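Local coordinates for protein probable TonB-dependent siderophore receptor PiuA (Acinetobacter baumannii, PDB 5FP1) that probably carries out the first step of iron uptake across the outer membrane by binding iron-chelating siderophores, and may bind ferric enterobactin with micromolar affinity, at residues A[48-51]-A[52-56]; A[190-193]-A[194-198]; A[507-510]-A[511-514]; A[545-548]-A[549-552]; A[279-282]-A[283-286]. All coordinates share one frame; numbering follows the deposited sequence.

Contact 1: A[48-51]-A[52-56]; sequences SKQL and IEDTK
Gln50 and Asp54 face each other one turn apart on the short plug helix 49-55, with Gln50 NE2 2.8 Å from Asp54 OD1. Asp54 OD1 lies in the amide plane of Gln50, while NE2 meets the carboxylate from above, 46° out of its plane. A bend at chi2 (62°) turns the Gln50 amide forward along the helix, toward Asp54. One residue earlier, the extended chain of Lys49 turns at its last torsion and sets NZ 3.0 Å from Glu53 OE2, a salt bridge made on the syn side of the carboxylate. Glu53 OE1 is tied to the Gln50 amide by two waters, one on OE1 and one on NE2 of that glutamine. At the C-terminal end, Thr55 OG1 stands between its own N and carbonyl carbon (chi1 55°) and donates to Leu51 O over 2.9 Å; Thr55 N reaches the same oxygen from the opposite face of its plane. Ser48, the N-cap, accepts from Leu51 N at OG, 3.2 Å away. Arg671 and Trp629 of the barrel wall also bind the Asp54 carboxylate. With a cation and two neutral donors around it, that buried carboxylate is probably kept ionised, coupling the plug helix to the barrel.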
loop_
_atom_site.group_PDB
_atom_site.type_symbol
_atom_site.label_atom_id
_atom_site.label_comp_id
_atom_site.label_asym_id
_atom_site.label_seq_id
_atom_site.Cartn_x
_atom_site.Cartn_y
_atom_site.Cartn_z
ATOM N N SER A 48 14.231 0.201 -4.438
ATOM C CA SER A 48 14.961 0.841 -5.526
ATOM C C SER A 48 14.603 0.276 -6.907
ATOM O O SER A 48 14.110 -0.839 -7.037
ATOM C CB SER A 48 16.458 0.684 -5.298
ATOM O OG SER A 48 16.826 -0.673 -5.403
ATOM N N LYS A 49 14.904 1.054 -7.928
ATOM C CA LYS A 49 14.809 0.639 -9.328
ATOM C C LYS A 49 15.484 -0.702 -9.550
ATOM O O LYS A 49 14.901 -1.609 -10.164
ATOM C CB LYS A 49 15.435 1.706 -10.212
ATOM C CG LYS A 49 15.364 1.440 -11.707
ATOM C CD LYS A 49 15.982 2.618 -12.450
ATOM C CE LYS A 49 15.681 2.620 -13.940
ATOM N NZ LYS A 49 16.499 1.609 -14.626
ATOM N N GLN A 50 16.683 -0.871 -9.015
ATOM C CA GLN A 50 17.415 -2.107 -9.289
ATOM C C GLN A 50 16.771 -3.294 -8.598
ATOM O O GLN A 50 16.740 -4.392 -9.149
ATOM C CB GLN A 50 18.899 -2.006 -8.895
ATOM C CG GLN A 50 19.731 -3.208 -9.365
ATOM C CD GLN A 50 19.745 -3.347 -10.869
ATOM O OE1 GLN A 50 20.029 -2.388 -11.581
ATOM N NE2 GLN A 50 19.387 -4.520 -11.362
ATOM N N LEU A 51 16.273 -3.088 -7.388
ATOM C CA LEU A 51 15.570 -4.153 -6.697
ATOM C C LEU A 51 14.319 -4.552 -7.468
ATOM O O LEU A 51 14.016 -5.741 -7.602
ATOM C CB LEU A 51 15.224 -3.751 -5.262
ATOM C CG LEU A 51 14.559 -4.811 -4.379
ATOM C CD1 LEU A 51 15.432 -6.047 -4.204
ATOM C CD2 LEU A 51 14.259 -4.248 -3.001
ATOM N N ILE A 52 13.609 -3.564 -7.981
ATOM C CA ILE A 52 12.397 -3.798 -8.767
ATOM C C ILE A 52 12.755 -4.619 -10.025
ATOM O O ILE A 52 12.103 -5.612 -10.353
ATOM C CB ILE A 52 11.708 -2.469 -9.115
ATOM C CG1 ILE A 52 11.093 -1.843 -7.829
ATOM C CG2 ILE A 52 10.633 -2.688 -10.172
ATOM C CD1 ILE A 52 10.688 -0.403 -7.994
ATOM N N GLU A 53 13.838 -4.249 -10.691
ATOM C CA GLU A 53 14.306 -5.022 -11.856
ATOM C C GLU A 53 14.767 -6.438 -11.537
ATOM O O GLU A 53 14.436 -7.373 -12.253
ATOM C CB GLU A 53 15.390 -4.227 -12.613
ATOM C CG GLU A 53 14.720 -3.118 -13.420
ATOM C CD GLU A 53 15.674 -2.140 -14.080
ATOM O OE1 GLU A 53 16.877 -2.467 -14.228
ATOM O OE2 GLU A 53 15.194 -1.035 -14.446
ATOM N N ASP A 54 15.514 -6.600 -10.462
ATOM C CA ASP A 54 16.016 -7.890 -10.072
ATOM C C ASP A 54 14.889 -8.871 -9.721
ATOM O O ASP A 54 14.981 -10.081 -10.012
ATOM C CB ASP A 54 16.896 -7.751 -8.838
ATOM C CG ASP A 54 18.328 -7.329 -9.159
ATOM O OD1 ASP A 54 18.649 -7.051 -10.342
ATOM O OD2 ASP A 54 19.097 -7.253 -8.177
ATOM N N THR A 55 13.848 -8.373 -9.041
ATOM C CA THR A 55 12.785 -9.254 -8.571
ATOM C C THR A 55 11.667 -9.437 -9.581
ATOM O O THR A 55 10.898 -10.366 -9.466
ATOM C CB THR A 55 12.140 -8.725 -7.265
ATOM O OG1 THR A 55 11.689 -7.381 -7.442
ATOM C CG2 THR A 55 13.141 -8.792 -6.129
ATOM N N LYS A 56 11.607 -8.536 -10.547
ATOM C CA LYS A 56 10.525 -8.406 -11.529
ATOM C C LYS A 56 9.161 -8.358 -10.842
ATOM O O LYS A 56 8.204 -8.982 -11.319
ATOM C CB LYS A 56 10.553 -9.514 -12.597
ATOM C CG LYS A 56 9.939 -9.089 -13.934
ATOM C CD LYS A 56 9.875 -10.238 -14.948
ATOM C CE LYS A 56 9.018 -9.882 -16.164
ATOM N NZ LYS A 56 9.583 -8.735 -16.932
HETATM O O HOH W 1 13.041 -0.855 -12.275
HETATM O O HOH W 2 18.542 -4.950 -14.279
HETATM O O HOH W 3 18.511 -0.733 -12.973
#

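Contact 2: A[190-193]-A[194-198]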
loop_
_atom_site.group_PDB
_atom_site.type_symbol
_atom_site.label_atom_id
_atom_site.label_comp_id
_atom_site.label_asym_id
_atom_site.label_seq_id
_atom_site.Cartn_x
_atom_site.Cartn_y
_atom_site.Cartn_z
ATOM N N ALA A 190 -0.363 -18.153 -9.250
ATOM C CA ALA A 190 0.522 -19.316 -9.357
ATOM C C ALA A 190 0.141 -20.396 -8.360
ATOM O O ALA A 190 -0.050 -20.121 -7.159
ATOM C CB ALA A 190 1.968 -18.887 -9.111
ATOM N N GLY A 191 -0.015 -21.615 -8.864
ATOM C CA GLY A 191 -0.322 -22.769 -8.024
ATOM C C GLY A 191 -1.787 -22.939 -7.710
ATOM O O GLY A 191 -2.189 -23.915 -7.072
ATOM N N GLN A 192 -2.602 -22.003 -8.161
ATOM C CA GLN A 192 -4.049 -22.047 -7.881
ATOM C C GLN A 192 -4.851 -22.336 -9.155
ATOM O O GLN A 192 -5.398 -21.410 -9.764
ATOM C CB GLN A 192 -4.505 -20.693 -7.316
ATOM C CG GLN A 192 -5.857 -20.697 -6.634
ATOM C CD GLN A 192 -6.350 -19.304 -6.324
ATOM O OE1 GLN A 192 -6.560 -18.500 -7.233
ATOM N NE2 GLN A 192 -6.568 -19.020 -5.049
ATOM N N SER A 193 -4.959 -23.608 -9.534
ATOM C CA SER A 193 -5.727 -24.013 -10.729
ATOM C C SER A 193 -7.211 -23.639 -10.697
ATOM O O SER A 193 -7.880 -23.710 -9.652
ATOM C CB SER A 193 -5.632 -25.538 -10.949
ATOM O OG SER A 193 -4.312 -25.915 -11.274
ATOM N N ASN A 194 -7.707 -23.258 -11.863
ATOM C CA ASN A 194 -9.082 -22.849 -12.047
ATOM C C ASN A 194 -9.459 -21.836 -10.987
ATOM O O ASN A 194 -10.495 -21.951 -10.319
ATOM C CB ASN A 194 -9.995 -24.074 -12.032
ATOM C CG ASN A 194 -9.667 -25.030 -13.165
ATOM O OD1 ASN A 194 -9.618 -24.630 -14.326
ATOM N ND2 ASN A 194 -9.427 -26.300 -12.831
ATOM N N GLY A 195 -8.567 -20.862 -10.830
ATOM C CA GLY A 195 -8.633 -19.911 -9.746
ATOM C C GLY A 195 -8.521 -18.488 -10.237
ATOM O O GLY A 195 -9.073 -18.121 -11.299
ATOM N N ALA A 196 -7.866 -17.652 -9.442
ATOM C CA ALA A 196 -7.850 -16.238 -9.737
ATOM C C ALA A 196 -7.051 -15.990 -11.025
ATOM O O ALA A 196 -6.073 -16.694 -11.306
ATOM C CB ALA A 196 -7.252 -15.455 -8.571
ATOM N N GLU A 197 -7.439 -14.965 -11.769
ATOM C CA GLU A 197 -6.800 -14.630 -13.058
ATOM C C GLU A 197 -6.703 -13.127 -13.169
ATOM O O GLU A 197 -7.634 -12.422 -12.783
ATOM C CB GLU A 197 -7.650 -15.093 -14.249
ATOM C CG GLU A 197 -7.880 -16.579 -14.365
ATOM C CD GLU A 197 -8.889 -16.897 -15.464
ATOM O OE1 GLU A 197 -9.005 -16.111 -16.418
ATOM O OE2 GLU A 197 -9.587 -17.903 -15.350
ATOM N N TYR A 198 -5.603 -12.642 -13.725
ATOM C CA TYR A 198 -5.365 -11.209 -13.827
ATOM C C TYR A 198 -5.104 -10.823 -15.265
ATOM O O TYR A 198 -4.353 -11.506 -15.965
ATOM C CB TYR A 198 -4.155 -10.830 -12.950
ATOM C CG TYR A 198 -4.449 -11.144 -11.529
ATOM C CD1 TYR A 198 -5.229 -10.271 -10.767
ATOM C CD2 TYR A 198 -4.032 -12.332 -10.952
ATOM C CE1 TYR A 198 -5.573 -10.561 -9.463
ATOM C CE2 TYR A 198 -4.371 -12.635 -9.641
ATOM C CZ TYR A 198 -5.154 -11.749 -8.915
ATOM O OH TYR A 198 -5.508 -12.020 -7.625
HETATM O O HOH W 4 -6.072 -19.470 -11.681
#
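Gln192 spans the turn to Ala196 with its own side chain, in the loop between strands 177-188 and 197-209. Just before it, Gly191 N is bound to Asp159. The Gln192 chain then runs extended, CG opposite the backbone N (chi1 -164°), and carries OE1 to 2.7 Å from Ala196 N. This bond is almost straight at hydrogen, 177°, although the donor sits 24° off the plane of the amide carbonyl. OE1 also lies 3.4 Å from Ala196 CB, while NE2 at the other end of the amide is held by Asp231. Gln192 O meets a water at 2.8 Å, and this water in turn accepts from Gly195 N and lies 2.8 Å from Ala196 O, bridging the inside of the bend. Ser193 follows, exposed, and the chain reverses through Asn194, whose phi is positive. Gly195 then passes close to the Gln192 amide, its CA 4.2 Å from Gln192 CD. Between Gln192 and Ala196 the link is thus made by a side-chain carbonyl and a water, while the backbone of Ala196 also bonds with Lys189, and the buried amide is engaged at both ends.

Contact 3: A[507-510]-A[511-514]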
loop_
_atom_site.group_PDB
_atom_site.type_symbol
_atom_site.label_atom_id
_atom_site.label_comp_id
_atom_site.label_asym_id
_atom_site.label_seq_id
_atom_site.Cartn_x
_atom_site.Cartn_y
_atom_site.Cartn_z
ATOM N N THR A 507 -14.868 4.739 8.332
ATOM C CA THR A 507 -16.166 4.978 7.716
ATOM C C THR A 507 -17.009 5.870 8.642
ATOM O O THR A 507 -17.102 5.640 9.850
ATOM C CB THR A 507 -16.846 3.621 7.402
ATOM O OG1 THR A 507 -16.288 3.108 6.180
ATOM C CG2 THR A 507 -18.366 3.759 7.223
ATOM N N ILE A 508 -17.555 6.924 8.063
ATOM C CA ILE A 508 -18.370 7.884 8.777
ATOM C C ILE A 508 -19.820 7.391 8.822
ATOM O O ILE A 508 -20.322 6.711 7.887
ATOM C CB ILE A 508 -18.289 9.287 8.109
ATOM C CG1 ILE A 508 -18.937 10.362 9.002
ATOM C CG2 ILE A 508 -18.938 9.269 6.728
ATOM C CD1 ILE A 508 -18.689 11.789 8.553
ATOM N N ASN A 509 -20.483 7.704 9.927
ATOM C CA ASN A 509 -21.897 7.408 10.081
ATOM C C ASN A 509 -22.558 8.451 10.996
ATOM O O ASN A 509 -21.920 9.405 11.433
ATOM C CB ASN A 509 -22.116 5.970 10.555
ATOM C CG ASN A 509 -21.523 5.691 11.927
ATOM O OD1 ASN A 509 -21.657 6.468 12.833
ATOM N ND2 ASN A 509 -20.848 4.548 12.063
ATOM N N ALA A 510 -23.846 8.287 11.244
ATOM C CA ALA A 510 -24.597 9.288 12.025
ATOM C C ALA A 510 -23.962 9.491 13.381
ATOM O O ALA A 510 -23.996 10.581 13.911
ATOM C CB ALA A 510 -26.034 8.829 12.205
ATOM N N ASN A 511 -23.431 8.414 13.959
ATOM C CA ASN A 511 -23.014 8.436 15.350
ATOM C C ASN A 511 -21.550 8.832 15.604
ATOM O O ASN A 511 -21.214 9.175 16.724
ATOM C CB ASN A 511 -23.308 7.072 15.958
ATOM C CG ASN A 511 -24.750 6.673 15.738
ATOM O OD1 ASN A 511 -25.041 5.632 15.161
ATOM N ND2 ASN A 511 -25.665 7.558 16.127
ATOM N N ASN A 512 -20.698 8.803 14.579
ATOM C CA ASN A 512 -19.294 9.213 14.765
ATOM C C ASN A 512 -18.920 10.503 14.048
ATOM O O ASN A 512 -17.773 10.994 14.140
ATOM C CB ASN A 512 -18.340 8.065 14.385
ATOM C CG ASN A 512 -18.387 7.700 12.917
ATOM O OD1 ASN A 512 -18.929 8.427 12.080
ATOM N ND2 ASN A 512 -17.825 6.541 12.598
ATOM N N GLN A 513 -19.894 11.084 13.350
ATOM C CA GLN A 513 -19.619 12.213 12.467
ATOM C C GLN A 513 -19.119 13.437 13.205
ATOM O O GLN A 513 -18.442 14.255 12.616
ATOM C CB GLN A 513 -20.875 12.635 11.670
ATOM C CG GLN A 513 -22.007 13.246 12.512
ATOM C CD GLN A 513 -23.257 13.481 11.669
ATOM O OE1 GLN A 513 -23.227 14.219 10.696
ATOM N NE2 GLN A 513 -24.335 12.821 12.018
ATOM N N MET A 514 -19.450 13.564 14.488
ATOM C CA MET A 514 -19.053 14.742 15.257
ATOM C C MET A 514 -17.745 14.497 16.032
ATOM O O MET A 514 -17.247 15.394 16.693
ATOM C CB MET A 514 -20.179 15.170 16.231
ATOM C CG MET A 514 -20.391 14.270 17.422
ATOM S SD MET A 514 -20.778 12.537 17.099
ATOM C CE MET A 514 -22.459 12.645 16.449
#
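Asn509 OD1 is gripped by two successive backbone amides: Asn511 N at 2.9 Å, and Asn512 N in a longer, weak bond at 3.1 Å. Its CG stands between the backbone N and carbonyl carbon (chi1 63°), which brings the amide round over the start of the turn that follows, as in an Asx turn. Asn512 answers in the other direction. Its OD1 accepts from Asn509 N at 2.8 Å, the donor tilted off the carbonyl plane, and its ND2 donates to Thr507 O at 3.0 Å, in the plane of that carbonyl. The two asparagine amides lie nearly parallel, 7° apart, and stack, although the side chains cross at about a right angle. One residue on, the Gln513 chain extends beyond CG and lays NE2 3.0 Å from Ala510 O, approaching that oxygen well to the side of its C=O direction, at 114°. Ile508 supplies the apolar side, its CD1 resting 3.9 Å from Gln513 CB. The whole turn belongs to the loop between barrel strands 482-493 and 518-531. Asn509 ND2 binds Tyr559 and Gln513 OE1 binds Lys462 N, while Ile508 lies on Ala461 and Asn463 and Asn511 on Tyr559, so the loop rests between strands 459-476 and 558-575.

Contact 4: A[545-548]-A[549-552]; sequences TEKQ and NTRV
A classic beta bulge interrupts barrel strand 536-555 here: Gln548 and Asn549 both stand opposite Glu519 of the neighbouring strand 518-531, and the chain turns a corner there. Lys547 and Thr550 meet across that corner, their side chains crossing at about a right angle. With CG opposite the backbone N (chi1 -171°) and a straight chi2, the Lys547 chain carries its first methylenes across the threonine, and the bend at chi3 (-73°) sends its end to Glu518. CG is 3.4 Å from Thr550 OG1, and CD comes in at 3.2 Å from the same oxygen. Beyond the kink NZ forms a salt bridge with Glu518, also on strand 518-531, so the charged end of the lysine pins the strand before the bulge to its neighbour. Thr550 lies against that same glutamate, whose other carboxylate oxygen accepts from Arg551 N just after the bulge. The Gln548 side chain touches two residues of the neighbouring strand, Glu519 and Gln521, and that of Asn549 also lies on Glu519. Backbone bonds to strand 558-575, on the other side, resume beyond the extra residue, Lys547 with Ser565 and Thr550 with Gly563. Across the bulge itself, Thr550 OG1 sits 3.0 Å from Lys547 O, close to the lysine methylenes.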
loop_
_atom_site.group_PDB
_atom_site.type_symbol
_atom_site.label_atom_id
_atom_site.label_comp_id
_atom_site.label_asym_id
_atom_site.label_seq_id
_atom_site.Cartn_x
_atom_site.Cartn_y
_atom_site.Cartn_z
ATOM N N THR A 545 5.694 4.057 18.222
ATOM C CA THR A 545 4.686 4.607 17.284
ATOM C C THR A 545 3.356 4.142 17.829
ATOM O O THR A 545 3.147 2.932 18.040
ATOM C CB THR A 545 4.931 4.102 15.858
ATOM O OG1 THR A 545 6.100 4.751 15.311
ATOM C CG2 THR A 545 3.704 4.377 14.927
ATOM N N GLU A 546 2.480 5.089 18.141
ATOM C CA GLU A 546 1.289 4.786 18.879
ATOM C C GLU A 546 0.133 5.650 18.498
ATOM O O GLU A 546 0.303 6.791 18.056
ATOM C CB GLU A 546 1.520 4.938 20.394
ATOM C CG GLU A 546 1.851 6.341 20.823
ATOM C CD GLU A 546 2.192 6.444 22.311
ATOM O OE1 GLU A 546 1.520 5.781 23.135
ATOM O OE2 GLU A 546 3.143 7.182 22.636
ATOM N N LYS A 547 -1.054 5.113 18.730
ATOM C CA LYS A 547 -2.277 5.887 18.564
ATOM C C LYS A 547 -2.919 6.021 19.939
ATOM O O LYS A 547 -3.705 5.169 20.364
ATOM C CB LYS A 547 -3.220 5.235 17.557
ATOM C CG LYS A 547 -4.389 6.121 17.201
ATOM C CD LYS A 547 -5.421 5.405 16.357
ATOM C CE LYS A 547 -4.975 5.183 14.939
ATOM N NZ LYS A 547 -6.038 4.415 14.192
ATOM N N GLN A 548 -2.543 7.086 20.640
ATOM C CA GLN A 548 -2.911 7.244 22.040
ATOM C C GLN A 548 -4.346 7.730 22.179
ATOM O O GLN A 548 -4.908 7.693 23.252
ATOM C CB GLN A 548 -1.918 8.187 22.746
ATOM C CG GLN A 548 -2.036 9.655 22.385
ATOM C CD GLN A 548 -1.337 10.025 21.093
ATOM O OE1 GLN A 548 -0.782 9.185 20.406
ATOM N NE2 GLN A 548 -1.372 11.296 20.756
ATOM N N ASN A 549 -4.952 8.180 21.087
ATOM C CA ASN A 549 -6.376 8.451 21.074
ATOM C C ASN A 549 -6.992 7.773 19.875
ATOM O O ASN A 549 -6.940 8.300 18.742
ATOM C CB ASN A 549 -6.652 9.959 21.015
ATOM C CG ASN A 549 -6.525 10.610 22.358
ATOM O OD1 ASN A 549 -7.404 10.472 23.212
ATOM N ND2 ASN A 549 -5.419 11.286 22.577
ATOM N N THR A 550 -7.544 6.592 20.128
ATOM C CA THR A 550 -8.157 5.761 19.105
ATOM C C THR A 550 -9.655 5.834 19.248
ATOM O O THR A 550 -10.187 5.808 20.379
ATOM C CB THR A 550 -7.723 4.297 19.295
ATOM O OG1 THR A 550 -6.301 4.191 19.164
ATOM C CG2 THR A 550 -8.391 3.368 18.286
ATOM N N ARG A 551 -10.350 5.908 18.119
ATOM C CA ARG A 551 -11.799 5.944 18.133
ATOM C C ARG A 551 -12.305 4.544 18.432
ATOM O O ARG A 551 -11.865 3.593 17.820
ATOM C CB ARG A 551 -12.354 6.424 16.788
ATOM C CG ARG A 551 -13.851 6.747 16.830
ATOM C CD ARG A 551 -14.250 7.579 15.619
ATOM N NE ARG A 551 -14.002 6.901 14.374
ATOM C CZ ARG A 551 -13.065 7.196 13.480
ATOM N NH1 ARG A 551 -12.197 8.192 13.637
ATOM N NH2 ARG A 551 -13.004 6.461 12.391
ATOM N N VAL A 552 -13.243 4.392 19.357
ATOM C CA VAL A 552 -13.790 3.082 19.639
ATOM C C VAL A 552 -15.304 3.204 19.810
ATOM O O VAL A 552 -15.816 4.292 20.002
ATOM C CB VAL A 552 -13.164 2.436 20.899
ATOM C CG1 VAL A 552 -11.660 2.221 20.718
ATOM C CG2 VAL A 552 -13.441 3.281 22.117
#

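Contact 5: A[279-282]-A[283-286]; sequences DLTD and NITI
Thr285 and Asp279 pair beside the hairpin turn, side by side and pointing the same way. Following Thr285 outward, CB lies 3.5 Å from Asp279 OD1 and then branches. The methyl CG2 meets that same oxygen at 3.3 Å. The hydroxyl OG1, placed opposite the carbonyl carbon by chi1 of -61°, donates to OD1 over 2.7 Å, coming at the carboxylate from above its plane, 44° out of it. OG1 also accepts from a water that donates on its other side to Thr281 O, so this one hydroxyl joins the strand to the turn. Asp279 OD2 is taken by Arg216 of the adjacent strand 215-226, which probably favours the charged carboxylate.

The turn itself is tied by Thr281. Its OG1 lies between its own N and carbonyl carbon and accepts from Asn283 N, two residues on, at 2.9 Å, an ST turn, with a second, weak bond from Ile284 N. Backbone bonding continues with Thr281 N on Ile284 O, 3.2 Å away and nearly straight. Leu280 N lies on that carbonyl too, weakly. Across the hairpin, Leu280 CD1 packs 4.3 Å from both Ile284 CG2 and Ile286 CG2, next to Leu336 of strand 315-341. Asn283 OD1 reaches Lys339 of that strand. Asp279 and Thr285 form an antiparallel non-hydrogen-bonded pair, and the whole is a tight turn joining strands 264-279 and 284-304, the short kind of hairpin connection found between successive strands of a TonB-dependent receptor barrel.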
loop_
_atom_site.group_PDB
_atom_site.type_symbol
_atom_site.label_atom_id
_atom_site.label_comp_id
_atom_site.label_asym_id
_atom_site.label_seq_id
_atom_site.Cartn_x
_atom_site.Cartn_y
_atom_site.Cartn_z
ATOM N N ASP A 279 12.555 28.717 -11.202
ATOM C CA ASP A 279 13.662 29.028 -10.307
ATOM C C ASP A 279 13.775 30.542 -10.108
ATOM O O ASP A 279 14.256 31.272 -10.984
ATOM C CB ASP A 279 14.965 28.467 -10.864
ATOM C CG ASP A 279 14.955 26.973 -10.982
ATOM O OD1 ASP A 279 14.121 26.314 -10.315
ATOM O OD2 ASP A 279 15.782 26.433 -11.745
ATOM N N LEU A 280 13.312 31.009 -8.960
ATOM C CA LEU A 280 13.361 32.418 -8.617
ATOM C C LEU A 280 14.783 32.881 -8.409
ATOM O O LEU A 280 15.089 34.033 -8.689
ATOM C CB LEU A 280 12.553 32.710 -7.362
ATOM C CG LEU A 280 11.073 32.436 -7.526
ATOM C CD1 LEU A 280 10.387 32.344 -6.182
ATOM C CD2 LEU A 280 10.474 33.545 -8.363
ATOM N N THR A 281 15.645 31.994 -7.925
ATOM C CA THR A 281 17.083 32.244 -7.926
ATOM C C THR A 281 17.703 30.928 -8.190
ATOM O O THR A 281 16.984 29.949 -8.338
ATOM C CB THR A 281 17.587 32.735 -6.563
ATOM O OG1 THR A 281 17.558 31.649 -5.615
ATOM C CG2 THR A 281 16.730 33.884 -6.075
ATOM N N ASP A 282 19.028 30.850 -8.209
ATOM C CA ASP A 282 19.684 29.552 -8.343
ATOM C C ASP A 282 19.397 28.610 -7.164
ATOM O O ASP A 282 19.721 27.422 -7.225
ATOM C CB ASP A 282 21.200 29.711 -8.466
ATOM C CG ASP A 282 21.615 30.429 -9.735
ATOM O OD1 ASP A 282 20.963 30.239 -10.788
ATOM O OD2 ASP A 282 22.604 31.189 -9.673
ATOM N N ASN A 283 18.847 29.132 -6.080
ATOM C CA ASN A 283 18.617 28.293 -4.889
ATOM C C ASN A 283 17.168 28.241 -4.377
ATOM O O ASN A 283 16.907 27.632 -3.336
ATOM C CB ASN A 283 19.472 28.801 -3.731
ATOM C CG ASN A 283 20.946 28.595 -3.957
ATOM O OD1 ASN A 283 21.393 27.550 -4.445
ATOM N ND2 ASN A 283 21.716 29.587 -3.587
ATOM N N ILE A 284 16.259 28.945 -5.036
ATOM C CA ILE A 284 14.862 28.971 -4.621
ATOM C C ILE A 284 13.947 28.737 -5.825
ATOM O O ILE A 284 14.037 29.431 -6.852
ATOM C CB ILE A 284 14.517 30.282 -3.927
ATOM C CG1 ILE A 284 15.435 30.466 -2.717
ATOM C CG2 ILE A 284 13.051 30.316 -3.501
ATOM C CD1 ILE A 284 15.371 31.845 -2.126
ATOM N N THR A 285 13.056 27.758 -5.679
ATOM C CA THR A 285 12.179 27.308 -6.756
ATOM C C THR A 285 10.733 27.365 -6.250
ATOM O O THR A 285 10.456 27.002 -5.094
ATOM C CB THR A 285 12.572 25.871 -7.199
ATOM O OG1 THR A 285 13.913 25.868 -7.692
ATOM C CG2 THR A 285 11.664 25.310 -8.292
ATOM N N ILE A 286 9.830 27.855 -7.100
ATOM C CA ILE A 286 8.392 27.777 -6.842
ATOM C C ILE A 286 7.803 26.745 -7.793
ATOM O O ILE A 286 8.108 26.746 -9.008
ATOM C CB ILE A 286 7.686 29.138 -6.985
ATOM C CG1 ILE A 286 6.204 29.031 -6.647
ATOM C CG2 ILE A 286 7.854 29.723 -8.395
ATOM C CD1 ILE A 286 5.888 28.874 -5.175
HETATM O O HOH W 5 16.389 27.091 -7.846
#

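Contact 1 stands apart: it belongs to the plug, its centre about 17 Å from the centre of the chain, whereas the other four belong to the barrel. Contact 2 is the more buried, though within a loop, and it bonds through an amide and a water; contact 1 is partly buried and uses a salt bridge and an amide-carboxylate bond along a helix. Contacts 4 and 5 lie at the surface, one at a bulge in a strand and the other at a hairpin end, and threonine hydroxyls take part in both. Contact 3, partly buried, is built from asparagine amides. Only contacts 3 and 4 touch, Asn512 ND2 lying 4.2 Å from Arg551 NE; strand 518-531 follows the loop of contact 3 and pairs with the strand of contact 4.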